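Local coordinates for protein putative malic enzyme ((S)-malate:NAD+ oxidoreductase (decarboxylating)) (Streptococcus pyogenes, PDB 2A9F) that probably catalyses the NAD-dependent oxidative decarboxylation of (S)-malate, with magnesium or manganese as the divalent metal, at residues 273-287 with 295-309. Residues are numbered along the deposited sequence; the frame is centred on the assembly and turned at random.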
ATOM      1  N   ALA A 273     -42.230 -13.275 -16.119  1.00 73.31           N
ATOM      2  CA  ALA A 273     -43.397 -12.624 -15.525  1.00 72.89           C
ATOM      3  C   ALA A 273     -44.570 -13.512 -15.100  1.00 72.37           C
ATOM      4  O   ALA A 273     -44.973 -13.484 -13.942  1.00 70.39           O
ATOM      5  CB  ALA A 273     -43.892 -11.542 -16.468  1.00 72.12           C
ATOM      6  N   GLU A 274     -45.117 -14.292 -16.032  1.00 72.98           N
ATOM      7  CA  GLU A 274     -46.268 -15.159 -15.749  1.00 73.24           C
ATOM      8  C   GLU A 274     -46.243 -15.777 -14.357  1.00 72.46           C
ATOM      9  O   GLU A 274     -47.245 -15.766 -13.643  1.00 72.55           O
ATOM     10  CB  GLU A 274     -46.365 -16.300 -16.770  1.00 74.68           C
ATOM     11  CG  GLU A 274     -46.146 -15.897 -18.215  1.00 78.62           C
ATOM     12  CD  GLU A 274     -44.675 -15.709 -18.539  1.00 80.60           C
ATOM     13  OE1 GLU A 274     -43.899 -16.664 -18.303  1.00 82.03           O
ATOM     14  OE2 GLU A 274     -44.297 -14.617 -19.028  1.00 80.00           O
ATOM     15  N   TRP A 275     -45.091 -16.318 -13.979  1.00 71.10           N
ATOM     16  CA  TRP A 275     -44.932 -16.969 -12.689  1.00 70.17           C
ATOM     17  C   TRP A 275     -45.301 -16.067 -11.521  1.00 69.24           C
ATOM     18  O   TRP A 275     -46.042 -16.475 -10.632  1.00 68.45           O
ATOM     19  CB  TRP A 275     -43.492 -17.467 -12.524  1.00 70.81           C
ATOM     20  CG  TRP A 275     -43.038 -18.387 -13.626  1.00 71.93           C
ATOM     21  CD1 TRP A 275     -43.820 -19.219 -14.378  1.00 70.73           C
ATOM     22  CD2 TRP A 275     -41.690 -18.613 -14.055  1.00 72.44           C
ATOM     23  NE1 TRP A 275     -43.045 -19.948 -15.246  1.00 71.51           N
ATOM     24  CE2 TRP A 275     -41.734 -19.599 -15.069  1.00 72.56           C
ATOM     25  CE3 TRP A 275     -40.448 -18.082 -13.679  1.00 73.02           C
ATOM     26  CZ2 TRP A 275     -40.582 -20.065 -15.715  1.00 72.58           C
ATOM     27  CZ3 TRP A 275     -39.302 -18.548 -14.323  1.00 73.67           C
ATOM     28  CH2 TRP A 275     -39.381 -19.531 -15.332  1.00 72.17           C
ATOM     29  N   ILE A 276     -44.789 -14.838 -11.535  1.00 69.01           N
ATOM     30  CA  ILE A 276     -45.053 -13.878 -10.465  1.00 68.23           C
ATOM     31  C   ILE A 276     -46.492 -13.993  -9.992  1.00 68.72           C
ATOM     32  O   ILE A 276     -46.774 -13.987  -8.791  1.00 68.37           O
ATOM     33  CB  ILE A 276     -44.775 -12.434 -10.938  1.00 67.00           C
ATOM     34  CG1 ILE A 276     -43.284 -12.284 -11.257  1.00 66.43           C
ATOM     35  CG2 ILE A 276     -45.201 -11.435  -9.867  1.00 65.75           C
ATOM     36  CD1 ILE A 276     -42.899 -10.947 -11.850  1.00 67.15           C
ATOM     37  N   SER A 277     -47.394 -14.119 -10.956  1.00 68.59           N
ATOM     38  CA  SER A 277     -48.813 -14.248 -10.677  1.00 68.52           C
ATOM     39  C   SER A 277     -49.052 -15.312  -9.607  1.00 66.71           C
ATOM     40  O   SER A 277     -49.824 -15.095  -8.679  1.00 67.56           O
ATOM     41  CB  SER A 277     -49.550 -14.628 -11.966  1.00 69.59           C
ATOM     42  OG  SER A 277     -49.115 -13.825 -13.057  1.00 70.48           O
ATOM     43  N   LYS A 278     -48.376 -16.450  -9.736  1.00 65.13           N
ATOM     44  CA  LYS A 278     -48.526 -17.561  -8.791  1.00 63.34           C
ATOM     45  C   LYS A 278     -47.741 -17.461  -7.480  1.00 60.70           C
ATOM     46  O   LYS A 278     -47.766 -18.392  -6.675  1.00 56.75           O
ATOM     47  CB  LYS A 278     -48.175 -18.896  -9.473  1.00 66.62           C
ATOM     48  CG  LYS A 278     -49.225 -19.434 -10.464  1.00 68.53           C
ATOM     49  CD  LYS A 278     -48.819 -19.187 -11.920  1.00 70.37           C
ATOM     50  CE  LYS A 278     -49.731 -19.923 -12.906  1.00 70.01           C
ATOM     51  NZ  LYS A 278     -51.136 -19.416 -12.891  1.00 68.86           N
ATOM     52  N   MET A 279     -47.033 -16.353  -7.267  1.00 58.95           N
ATOM     53  CA  MET A 279     -46.276 -16.169  -6.023  1.00 56.76           C
ATOM     54  C   MET A 279     -47.244 -15.798  -4.901  1.00 56.42           C
ATOM     55  O   MET A 279     -48.442 -15.674  -5.132  1.00 56.26           O
ATOM     56  CB  MET A 279     -45.233 -15.060  -6.171  1.00 53.54           C
ATOM     57  CG  MET A 279     -44.035 -15.400  -7.058  1.00 50.94           C
ATOM     58  SD  MET A 279     -42.767 -14.096  -7.018  1.00 38.94           S
ATOM     59  CE  MET A 279     -42.171 -14.273  -5.365  1.00 39.33           C
ATOM     60  N   ALA A 280     -46.727 -15.619  -3.689  1.00 57.01           N
ATOM     61  CA  ALA A 280     -47.573 -15.253  -2.561  1.00 55.97           C
ATOM     62  C   ALA A 280     -48.299 -13.927  -2.837  1.00 56.35           C
ATOM     63  O   ALA A 280     -48.247 -13.406  -3.959  1.00 55.73           O
ATOM     64  CB  ALA A 280     -46.742 -15.164  -1.284  1.00 56.34           C
ATOM     65  N   ALA A 281     -48.967 -13.387  -1.815  1.00 57.33           N
ATOM     66  CA  ALA A 281     -49.758 -12.157  -1.940  1.00 57.83           C
ATOM     67  C   ALA A 281     -49.000 -10.908  -2.368  1.00 59.13           C
ATOM     68  O   ALA A 281     -49.285 -10.349  -3.431  1.00 58.79           O
ATOM     69  CB  ALA A 281     -50.492 -11.892  -0.641  1.00 58.34           C
ATOM     70  N   ARG A 282     -48.067 -10.453  -1.528  1.00 60.02           N
ATOM     71  CA  ARG A 282     -47.244  -9.267  -1.826  1.00 61.57           C
ATOM     72  C   ARG A 282     -45.838  -9.786  -2.154  1.00 60.08           C
ATOM     73  O   ARG A 282     -44.937  -9.799  -1.307  1.00 58.57           O
ATOM     74  CB  ARG A 282     -47.182  -8.334  -0.608  1.00 64.15           C
ATOM     75  CG  ARG A 282     -48.516  -8.137   0.105  1.00 66.79           C
ATOM     76  CD  ARG A 282     -49.367  -7.017  -0.479  1.00 68.40           C
ATOM     77  NE  ARG A 282     -49.411  -5.863   0.417  1.00 69.21           N
ATOM     78  CZ  ARG A 282     -50.239  -4.835   0.273  1.00 69.68           C
ATOM     79  NH1 ARG A 282     -51.102  -4.816  -0.736  1.00 70.21           N
ATOM     80  NH2 ARG A 282     -50.201  -3.822   1.133  1.00 66.02           N
ATOM     81  N   PRO A 283     -45.640 -10.230  -3.398  1.00 60.14           N
ATOM     82  CA  PRO A 283     -44.357 -10.766  -3.850  1.00 61.14           C
ATOM     83  C   PRO A 283     -43.212  -9.767  -4.012  1.00 61.71           C
ATOM     84  O   PRO A 283     -43.275  -8.855  -4.836  1.00 62.15           O
ATOM     85  CB  PRO A 283     -44.727 -11.443  -5.164  1.00 61.34           C
ATOM     86  CG  PRO A 283     -45.777 -10.533  -5.703  1.00 60.54           C
ATOM     87  CD  PRO A 283     -46.630 -10.253  -4.492  1.00 59.65           C
ATOM     88  N   VAL A 284     -42.168  -9.946  -3.212  1.00 61.80           N
ATOM     89  CA  VAL A 284     -40.988  -9.099  -3.296  1.00 62.34           C
ATOM     90  C   VAL A 284     -40.089  -9.814  -4.305  1.00 61.19           C
ATOM     91  O   VAL A 284     -40.249 -11.013  -4.525  1.00 61.35           O
ATOM     92  CB  VAL A 284     -40.267  -8.987  -1.929  1.00 63.17           C
ATOM     93  CG1 VAL A 284     -39.057  -8.084  -2.046  1.00 64.90           C
ATOM     94  CG2 VAL A 284     -41.220  -8.449  -0.884  1.00 64.52           C
ATOM     95  N   ILE A 285     -39.160  -9.083  -4.914  1.00 59.22           N
ATOM     96  CA  ILE A 285     -38.259  -9.649  -5.912  1.00 57.00           C
ATOM     97  C   ILE A 285     -36.923  -8.912  -5.961  1.00 56.62           C
ATOM     98  O   ILE A 285     -36.886  -7.691  -6.098  1.00 55.48           O
ATOM     99  CB  ILE A 285     -38.907  -9.584  -7.314  1.00 58.28           C
ATOM    100  CG1 ILE A 285     -40.013 -10.640  -7.421  1.00 58.34           C
ATOM    101  CG2 ILE A 285     -37.842  -9.748  -8.398  1.00 58.36           C
ATOM    102  CD1 ILE A 285     -40.734 -10.643  -8.752  1.00 58.84           C
ATOM    103  N   PHE A 286     -35.826  -9.652  -5.856  1.00 56.73           N
ATOM    104  CA  PHE A 286     -34.502  -9.037  -5.909  1.00 57.15           C
ATOM    105  C   PHE A 286     -33.665  -9.640  -7.017  1.00 57.19           C
ATOM    106  O   PHE A 286     -32.946 -10.603  -6.810  1.00 56.95           O
ATOM    107  CB  PHE A 286     -33.799  -9.181  -4.557  1.00 56.88           C
ATOM    108  CG  PHE A 286     -34.402  -8.327  -3.491  1.00 60.47           C
ATOM    109  CD1 PHE A 286     -34.289  -6.945  -3.550  1.00 60.06           C
ATOM    110  CD2 PHE A 286     -35.161  -8.891  -2.475  1.00 62.94           C
ATOM    111  CE1 PHE A 286     -34.930  -6.137  -2.613  1.00 61.30           C
ATOM    112  CE2 PHE A 286     -35.806  -8.089  -1.534  1.00 62.98           C
ATOM    113  CZ  PHE A 286     -35.694  -6.712  -1.602  1.00 62.44           C
ATOM    114  N   ALA A 287     -33.784  -9.072  -8.208  1.00 57.71           N
ATOM    115  CA  ALA A 287     -33.037  -9.562  -9.350  1.00 57.61           C
ATOM    116  C   ALA A 287     -31.689  -8.867  -9.350  1.00 57.76           C
ATOM    117  O   ALA A 287     -31.531  -7.803  -9.948  1.00 59.76           O
ATOM    118  CB  ALA A 287     -33.787  -9.263 -10.622  1.00 57.85           C
ATOM    119  N   ILE A 295     -35.035 -10.101 -14.140  1.00 63.62           N
ATOM    120  CA  ILE A 295     -36.275  -9.554 -14.686  1.00 62.83           C
ATOM    121  C   ILE A 295     -36.368  -8.065 -14.380  1.00 64.45           C
ATOM    122  O   ILE A 295     -36.321  -7.659 -13.219  1.00 64.23           O
ATOM    123  CB  ILE A 295     -37.531 -10.273 -14.131  1.00 60.48           C
ATOM    124  CG1 ILE A 295     -38.765  -9.806 -14.902  1.00 58.03           C
ATOM    125  CG2 ILE A 295     -37.691 -10.006 -12.648  1.00 59.11           C
ATOM    126  CD1 ILE A 295     -40.028 -10.557 -14.562  1.00 57.14           C
ATOM    127  N   TYR A 296     -36.487  -7.249 -15.424  1.00 65.76           N
ATOM    128  CA  TYR A 296     -36.573  -5.806 -15.238  1.00 68.66           C
ATOM    129  C   TYR A 296     -37.744  -5.439 -14.330  1.00 70.89           C
ATOM    130  O   TYR A 296     -38.858  -5.926 -14.509  1.00 71.20           O
ATOM    131  CB  TYR A 296     -36.696  -5.093 -16.591  1.00 69.29           C
ATOM    132  CG  TYR A 296     -35.486  -5.287 -17.475  1.00 69.80           C
ATOM    133  CD1 TYR A 296     -35.345  -6.431 -18.260  1.00 70.35           C
ATOM    134  CD2 TYR A 296     -34.452  -4.356 -17.481  1.00 69.07           C
ATOM    135  CE1 TYR A 296     -34.199  -6.640 -19.027  1.00 71.07           C
ATOM    136  CE2 TYR A 296     -33.305  -4.555 -18.239  1.00 69.80           C
ATOM    137  CZ  TYR A 296     -33.181  -5.695 -19.006  1.00 71.84           C
ATOM    138  OH  TYR A 296     -32.033  -5.903 -19.737  1.00 72.05           O
ATOM    139  N   PRO A 297     -37.496  -4.569 -13.335  1.00 72.67           N
ATOM    140  CA  PRO A 297     -38.456  -4.076 -12.339  1.00 73.36           C
ATOM    141  C   PRO A 297     -39.851  -3.713 -12.839  1.00 74.48           C
ATOM    142  O   PRO A 297     -40.853  -4.104 -12.233  1.00 74.70           O
ATOM    143  CB  PRO A 297     -37.731  -2.882 -11.738  1.00 73.40           C
ATOM    144  CG  PRO A 297     -36.316  -3.337 -11.757  1.00 73.69           C
ATOM    145  CD  PRO A 297     -36.176  -3.943 -13.132  1.00 72.58           C
ATOM    146  N   ASP A 298     -39.915  -2.954 -13.928  1.00 75.60           N
ATOM    147  CA  ASP A 298     -41.192  -2.545 -14.501  1.00 76.08           C
ATOM    148  C   ASP A 298     -41.870  -3.778 -15.087  1.00 75.78           C
ATOM    149  O   ASP A 298     -43.061  -4.012 -14.878  1.00 74.41           O
ATOM    150  CB  ASP A 298     -40.963  -1.488 -15.591  1.00 77.46           C
ATOM    151  CG  ASP A 298     -40.267  -2.050 -16.826  1.00 79.24           C
ATOM    152  OD1 ASP A 298     -39.240  -2.749 -16.675  1.00 79.18           O
ATOM    153  OD2 ASP A 298     -40.750  -1.787 -17.950  1.00 80.06           O
ATOM    154  N   GLU A 299     -41.085  -4.570 -15.809  1.00 76.05           N
ATOM    155  CA  GLU A 299     -41.569  -5.790 -16.435  1.00 76.72           C
ATOM    156  C   GLU A 299     -42.087  -6.801 -15.410  1.00 75.70           C
ATOM    157  O   GLU A 299     -42.790  -7.745 -15.759  1.00 75.70           O
ATOM    158  CB  GLU A 299     -40.445  -6.417 -17.274  1.00 79.12           C
ATOM    159  CG  GLU A 299     -40.813  -7.750 -17.915  1.00 83.74           C
ATOM    160  CD  GLU A 299     -42.179  -7.713 -18.589  1.00 86.27           C
ATOM    161  OE1 GLU A 299     -42.372  -6.882 -19.506  1.00 87.98           O
ATOM    162  OE2 GLU A 299     -43.060  -8.511 -18.199  1.00 86.39           O
ATOM    163  N   ALA A 300     -41.749  -6.595 -14.141  1.00 74.92           N
ATOM    164  CA  ALA A 300     -42.175  -7.506 -13.084  1.00 74.16           C
ATOM    165  C   ALA A 300     -43.223  -6.888 -12.162  1.00 73.96           C
ATOM    166  O   ALA A 300     -43.765  -7.558 -11.279  1.00 73.13           O
ATOM    167  CB  ALA A 300     -40.964  -7.961 -12.274  1.00 73.98           C
ATOM    168  N   LEU A 301     -43.505  -5.606 -12.358  1.00 74.08           N
ATOM    169  CA  LEU A 301     -44.509  -4.935 -11.542  1.00 74.88           C
ATOM    170  C   LEU A 301     -45.899  -5.137 -12.140  1.00 75.49           C
ATOM    171  O   LEU A 301     -46.886  -5.286 -11.407  1.00 76.39           O
ATOM    172  CB  LEU A 301     -44.206  -3.441 -11.438  1.00 74.49           C
ATOM    173  CG  LEU A 301     -43.191  -3.012 -10.380  1.00 73.82           C
ATOM    174  CD1 LEU A 301     -43.095  -1.492 -10.379  1.00 74.21           C
ATOM    175  CD2 LEU A 301     -43.624  -3.520  -9.005  1.00 71.85           C
ATOM    176  N   GLU A 302     -45.962  -5.141 -13.471  1.00 75.06           N
ATOM    177  CA  GLU A 302     -47.218  -5.331 -14.178  1.00 75.91           C
ATOM    178  C   GLU A 302     -47.685  -6.768 -14.034  1.00 76.01           C
ATOM    179  O   GLU A 302     -48.829  -7.092 -14.360  1.00 77.59           O
ATOM    180  CB  GLU A 302     -47.063  -4.991 -15.661  1.00 75.83           C
ATOM    181  CG  GLU A 302     -45.799  -5.526 -16.283  1.00 78.59           C
ATOM    182  CD  GLU A 302     -46.019  -6.061 -17.691  1.00 81.52           C
ATOM    183  OE1 GLU A 302     -46.715  -5.387 -18.490  1.00 82.91           O
ATOM    184  OE2 GLU A 302     -45.482  -7.153 -17.999  1.00 81.77           O
ATOM    185  N   ALA A 303     -46.791  -7.626 -13.552  1.00 75.58           N
ATOM    186  CA  ALA A 303     -47.105  -9.037 -13.352  1.00 74.05           C
ATOM    187  C   ALA A 303     -47.844  -9.208 -12.032  1.00 73.35           C
ATOM    188  O   ALA A 303     -48.696 -10.082 -11.897  1.00 73.78           O
ATOM    189  CB  ALA A 303     -45.824  -9.868 -13.354  1.00 73.14           C
ATOM    190  N   GLY A 304     -47.523  -8.367 -11.057  1.00 72.37           N
ATOM    191  CA  GLY A 304     -48.197  -8.464  -9.776  1.00 72.19           C
ATOM    192  C   GLY A 304     -47.286  -8.378  -8.568  1.00 71.82           C
ATOM    193  O   GLY A 304     -47.716  -8.642  -7.443  1.00 71.19           O
ATOM    194  N   ALA A 305     -46.032  -8.001  -8.791  1.00 71.86           N
ATOM    195  CA  ALA A 305     -45.069  -7.887  -7.702  1.00 70.76           C
ATOM    196  C   ALA A 305     -45.360  -6.658  -6.855  1.00 70.35           C
ATOM    197  O   ALA A 305     -45.828  -5.643  -7.369  1.00 70.46           O
ATOM    198  CB  ALA A 305     -43.657  -7.813  -8.260  1.00 70.19           C
ATOM    199  N   TYR A 306     -45.085  -6.755  -5.557  1.00 70.18           N
ATOM    200  CA  TYR A 306     -45.310  -5.639  -4.645  1.00 69.85           C
ATOM    201  C   TYR A 306     -44.035  -4.816  -4.440  1.00 68.44           C
ATOM    202  O   TYR A 306     -44.088  -3.610  -4.176  1.00 67.36           O
ATOM    203  CB  TYR A 306     -45.800  -6.154  -3.294  1.00 70.50           C
ATOM    204  CG  TYR A 306     -46.058  -5.055  -2.291  1.00 71.71           C
ATOM    205  CD1 TYR A 306     -47.102  -4.147  -2.476  1.00 71.88           C
ATOM    206  CD2 TYR A 306     -45.269  -4.931  -1.151  1.00 71.73           C
ATOM    207  CE1 TYR A 306     -47.359  -3.142  -1.548  1.00 73.53           C
ATOM    208  CE2 TYR A 306     -45.515  -3.930  -0.214  1.00 74.63           C
ATOM    209  CZ  TYR A 306     -46.563  -3.038  -0.417  1.00 74.95           C
ATOM    210  OH  TYR A 306     -46.812  -2.049   0.514  1.00 77.03           O
ATOM    211  N   ILE A 307     -42.891  -5.484  -4.548  1.00 67.88           N
ATOM    212  CA  ILE A 307     -41.600  -4.828  -4.385  1.00 66.25           C
ATOM    213  C   ILE A 307     -40.595  -5.401  -5.374  1.00 64.64           C
ATOM    214  O   ILE A 307     -40.572  -6.605  -5.630  1.00 63.32           O
ATOM    215  CB  ILE A 307     -41.046  -5.009  -2.957  1.00 66.30           C
ATOM    216  CG1 ILE A 307     -42.009  -4.397  -1.934  1.00 66.56           C
ATOM    217  CG2 ILE A 307     -39.685  -4.354  -2.853  1.00 66.14           C
ATOM    218  CD1 ILE A 307     -41.521  -4.469  -0.483  1.00 65.85           C
ATOM    219  N   VAL A 308     -39.779  -4.521  -5.943  1.00 64.72           N
ATOM    220  CA  VAL A 308     -38.759  -4.929  -6.895  1.00 64.35           C
ATOM    221  C   VAL A 308     -37.469  -4.162  -6.670  1.00 63.55           C
ATOM    222  O   VAL A 308     -37.466  -2.942  -6.543  1.00 63.19           O
ATOM    223  CB  VAL A 308     -39.186  -4.685  -8.337  1.00 64.75           C
ATOM    224  CG1 VAL A 308     -38.072  -5.113  -9.267  1.00 64.79           C
ATOM    225  CG2 VAL A 308     -40.449  -5.452  -8.642  1.00 66.19           C
ATOM    226  N   GLY A 309     -36.369  -4.894  -6.622  1.00 62.82           N
ATOM    227  CA  GLY A 309     -35.085  -4.268  -6.419  1.00 62.42           C
ATOM    228  C   GLY A 309     -34.080  -4.908  -7.334  1.00 61.81           C
ATOM    229  O   GLY A 309     -34.182  -6.088  -7.641  1.00 62.51           O
TER
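Strands 284-287 and 307-309, joined through helix 297-301, make a parallel beta-alpha-beta unit at the edge of the sheet of the Rossmann-type NAD-binding domain, and it is where strand 307-309 begins that R282 meets Y306. The R282 guanidinium lies flat over one face of the Y306 ring, planes 10° apart, CZ 4.3 Å from the ring centroid and displaced from its centre: an offset stack with cation-pi character. R282 reaches it by bends at chi2 and chi3, while Y306 turns CG anti to the backbone N (chi1 -180°), which carries the ring out beside the R282 chain.

Next to this pair, P283 O accepts Y306 N at 2.9 Å, and further along I285 O takes G309 N, also at 2.9 Å. With no side chain, G309 lets its CA lie against the F286 ring, 4.0 Å from CD1. On the V284 face, I307 and V284 lie side by side, V284 CG1 3.8 Å from I307 CB, and helix 162-180 covers both. On the I285 face, I276 CD1 sits among I295, A300 and A303; the small A300 and A303 let it come close, 3.5 Å from A303 CB. G304, at positive phi, is the first residue to leave helical geometry after helix 297-301, in a Schellman motif.

Backbone bonds and aliphatic packing thus join the buried part, whereas the exposed arginine probably keeps its charge hydrated while its flat face covers the tyrosine.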